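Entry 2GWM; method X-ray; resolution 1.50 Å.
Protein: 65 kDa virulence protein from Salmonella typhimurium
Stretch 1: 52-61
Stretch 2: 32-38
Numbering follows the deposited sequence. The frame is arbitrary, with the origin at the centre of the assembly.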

# COMPACT_ATOMS: atom_id res chain seq x y z
N GLU A 52 -9.48 -16.58 19.33
CA GLU A 52 -9.31 -17.50 18.21
C GLU A 52 -9.24 -16.72 16.91
O GLU A 52 -8.44 -17.02 16.02
CB GLU A 52 -10.48 -18.48 18.15
CG GLU A 52 -10.32 -19.57 19.16
CD GLU A 52 -11.57 -20.36 19.41
OE1 GLU A 52 -12.69 -19.97 18.94
OE2 GLU A 52 -11.42 -21.40 20.08
N PHE A 53 -10.14 -15.74 16.80
CA PHE A 53 -10.21 -14.87 15.62
C PHE A 53 -8.93 -14.07 15.45
O PHE A 53 -8.34 -14.04 14.38
CB PHE A 53 -11.38 -13.90 15.75
CG PHE A 53 -11.46 -12.92 14.63
CD1 PHE A 53 -11.81 -13.35 13.35
CD2 PHE A 53 -11.14 -11.60 14.81
CE1 PHE A 53 -11.88 -12.45 12.32
CE2 PHE A 53 -11.19 -10.73 13.77
CZ PHE A 53 -11.56 -11.16 12.53
N LYS A 54 -8.50 -13.40 16.51
CA LYS A 54 -7.29 -12.60 16.46
C LYS A 54 -6.11 -13.49 16.06
O LYS A 54 -5.33 -13.13 15.22
CB LYS A 54 -7.00 -11.97 17.83
CG LYS A 54 -5.69 -11.17 17.87
CD LYS A 54 -5.31 -10.65 19.18
CE LYS A 54 -3.97 -9.92 19.06
NZ LYS A 54 -2.81 -10.85 19.26
N ASN A 55 -5.97 -14.66 16.71
CA ASN A 55 -4.83 -15.55 16.40
C ASN A 55 -4.84 -16.03 14.97
O ASN A 55 -3.80 -16.10 14.35
CB ASN A 55 -4.75 -16.73 17.36
CG ASN A 55 -4.42 -16.31 18.79
OD1 ASN A 55 -3.95 -15.19 19.05
ND2 ASN A 55 -4.64 -17.22 19.73
N ALA A 56 -6.02 -16.34 14.44
CA ALA A 56 -6.08 -16.81 13.09
C ALA A 56 -5.77 -15.70 12.08
O ALA A 56 -5.14 -15.93 11.03
CB ALA A 56 -7.48 -17.44 12.86
N MET A 57 -6.28 -14.50 12.34
CA MET A 57 -5.95 -13.37 11.50
C MET A 57 -4.46 -13.16 11.44
O MET A 57 -3.93 -12.84 10.40
CB MET A 57 -6.59 -12.09 12.03
CG MET A 57 -8.08 -12.08 11.78
SD MET A 57 -8.62 -11.95 10.04
CE MET A 57 -8.23 -10.27 9.66
N SER A 58 -3.81 -13.31 12.58
CA SER A 58 -2.36 -13.19 12.61
C SER A 58 -1.67 -14.14 11.69
O SER A 58 -0.76 -13.78 10.96
CB SER A 58 -1.83 -13.37 14.04
OG SER A 58 -2.33 -12.32 14.92
N VAL A 59 -2.07 -15.42 11.75
CA VAL A 59 -1.43 -16.39 10.90
C VAL A 59 -1.65 -16.07 9.39
O VAL A 59 -0.77 -16.23 8.56
CB VAL A 59 -1.97 -17.83 11.20
CG1 VAL A 59 -1.14 -18.83 10.41
CG2 VAL A 59 -1.90 -18.15 12.69
N TYR A 60 -2.87 -15.71 9.05
CA TYR A 60 -3.26 -15.34 7.69
C TYR A 60 -2.40 -14.16 7.17
O TYR A 60 -1.81 -14.23 6.11
CB TYR A 60 -4.73 -14.98 7.79
CG TYR A 60 -5.37 -14.38 6.56
CD1 TYR A 60 -5.11 -14.83 5.27
CD2 TYR A 60 -6.20 -13.28 6.71
CE1 TYR A 60 -5.71 -14.23 4.17
CE2 TYR A 60 -6.80 -12.67 5.62
CZ TYR A 60 -6.55 -13.16 4.35
OH TYR A 60 -7.15 -12.53 3.29
N ILE A 61 -2.31 -13.11 7.97
CA ILE A 61 -1.49 -11.95 7.62
C ILE A 61 -0.04 -12.39 7.46
O ILE A 61 0.66 -11.99 6.52
CB ILE A 61 -1.62 -10.86 8.71
CG1 ILE A 61 -3.04 -10.31 8.56
CG2 ILE A 61 -0.65 -9.75 8.48
CD1 ILE A 61 -3.47 -9.58 9.73
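Stretch 2 32-38: QAKETLL

Packing of helix 32-38 on helix 52-61 in the 65 kDa virulence protein from Salmonella typhimurium. Both stretches are helical throughout, and each is part of a helix that extends beyond it in both directions. Stretch 2 keeps the regular i to i+4 backbone ladder, with Thr36 N donating to Gln32 O (2.9 Å), Leu37 N to Ala33 O (3.0 Å) and Leu38 N to Lys34 O (3.0 Å). Its axis crosses that of stretch 1 at 67°, measured between the N-to-C directions, with a closest approach of 10.6 Å. The backbones come nearest at two places: Ala56 CA lies 7.1 Å from Leu37 CA, and Phe53 CA lies 7.5 Å from Lys34 CA. Together the two surfaces bury 341 Å².

Apolar packing centres on Leu37, which loses more area to the contact than any other residue, 95 Å². With chi1 m and chi2 t, its side chain enters a hole formed by Phe53, Ala56, Met57 and Tyr60, residues that one helical turn after another brings to the same side of stretch 1. Its CA-to-CB bond points sideways, but the end of the chain comes nearer the partner helix. Leu37 CD1 reaches Phe53 CD1 at 3.6 Å, Met57 SD at 3.7 Å and Ala56 CB at 4.0 Å; Leu37 CD2 lies 3.8 Å from Ala56 O and 4.0 Å from Tyr60 CB. The small side chain of Ala56 points toward stretch 2, at the place where the backbones are closest. One turn before Leu37, Ala33 also points toward stretch 1, its CB 3.8 Å from Phe53 CZ and 4.2 Å from Met57 SD.

Contacts with the aromatic rings differ in character. Around Phe53 (chi1 t), Ala33 CB sits at the ring edge, whereas Lys34 CG approaches Phe53 CE1 at 3.6 Å, and Lys34 CE stands over one face, 4.3 Å from the centroid of the Phe53 ring, in a CH-pi contact. The extended lysine carries its NZ on to 5.4 Å from that Phe53 centroid, so any cation-pi attraction is weak at most. The CA-to-CB bond of Tyr60 (chi1 t) points toward stretch 2, and Tyr60 OH lies 3.8 Å from Thr36 CG2, a van der Waals contact with a methyl group.

No hydrogen bond crosses between the stretches, and Thr36 OG1 is hydrogen-bonded elsewhere in the structure. Between these stretches the contact is mainly side-chain packing around Leu37 and Phe53.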

# COMPACT_ATOMS: atom_id res chain seq x y z
N GLN A 32 -16.92 -10.78 6.76
CA GLN A 32 -16.08 -11.27 5.68
C GLN A 32 -14.74 -11.80 6.13
O GLN A 32 -14.25 -12.78 5.58
CB GLN A 32 -15.91 -10.19 4.61
CG GLN A 32 -17.15 -9.91 3.83
CD GLN A 32 -17.61 -11.16 3.14
OE1 GLN A 32 -18.69 -11.69 3.42
NE2 GLN A 32 -16.71 -11.73 2.30
N ALA A 33 -14.14 -11.18 7.13
CA ALA A 33 -12.88 -11.65 7.71
C ALA A 33 -13.09 -13.08 8.18
O ALA A 33 -12.29 -13.97 7.88
CB ALA A 33 -12.45 -10.74 8.83
N LYS A 34 -14.18 -13.32 8.88
CA LYS A 34 -14.43 -14.63 9.48
C LYS A 34 -14.73 -15.64 8.37
O LYS A 34 -14.26 -16.77 8.41
CB LYS A 34 -15.58 -14.53 10.47
CG LYS A 34 -15.11 -13.86 11.71
CD LYS A 34 -16.25 -13.61 12.70
CE LYS A 34 -15.62 -13.15 14.06
NZ LYS A 34 -16.65 -12.63 15.01
N GLU A 35 -15.44 -15.20 7.33
CA GLU A 35 -15.74 -16.09 6.26
C GLU A 35 -14.47 -16.53 5.52
O GLU A 35 -14.33 -17.68 5.13
CB GLU A 35 -16.81 -15.49 5.32
CG GLU A 35 -17.75 -16.47 4.77
CD GLU A 35 -18.49 -17.32 5.82
OE1 GLU A 35 -19.18 -16.79 6.75
OE2 GLU A 35 -18.36 -18.56 5.72
N THR A 36 -13.54 -15.60 5.35
CA THR A 36 -12.23 -15.90 4.79
C THR A 36 -11.44 -16.90 5.61
O THR A 36 -10.86 -17.86 5.10
CB THR A 36 -11.43 -14.62 4.58
OG1 THR A 36 -12.05 -13.82 3.56
CG2 THR A 36 -9.95 -14.93 4.28
N LEU A 37 -11.40 -16.68 6.91
CA LEU A 37 -10.68 -17.60 7.78
C LEU A 37 -11.24 -19.00 7.72
O LEU A 37 -10.49 -19.98 7.72
CB LEU A 37 -10.64 -17.07 9.18
CG LEU A 37 -9.89 -15.74 9.33
CD1 LEU A 37 -10.12 -15.23 10.75
CD2 LEU A 37 -8.41 -15.82 9.03
N LEU A 38 -12.56 -19.10 7.62
CA LEU A 38 -13.21 -20.42 7.57
C LEU A 38 -12.89 -21.05 6.22
O LEU A 38 -12.46 -22.22 6.15
CB LEU A 38 -14.71 -20.30 7.78
CG LEU A 38 -15.52 -21.51 7.36
CD1 LEU A 38 -15.10 -22.72 8.15
CD2 LEU A 38 -17.01 -21.26 7.52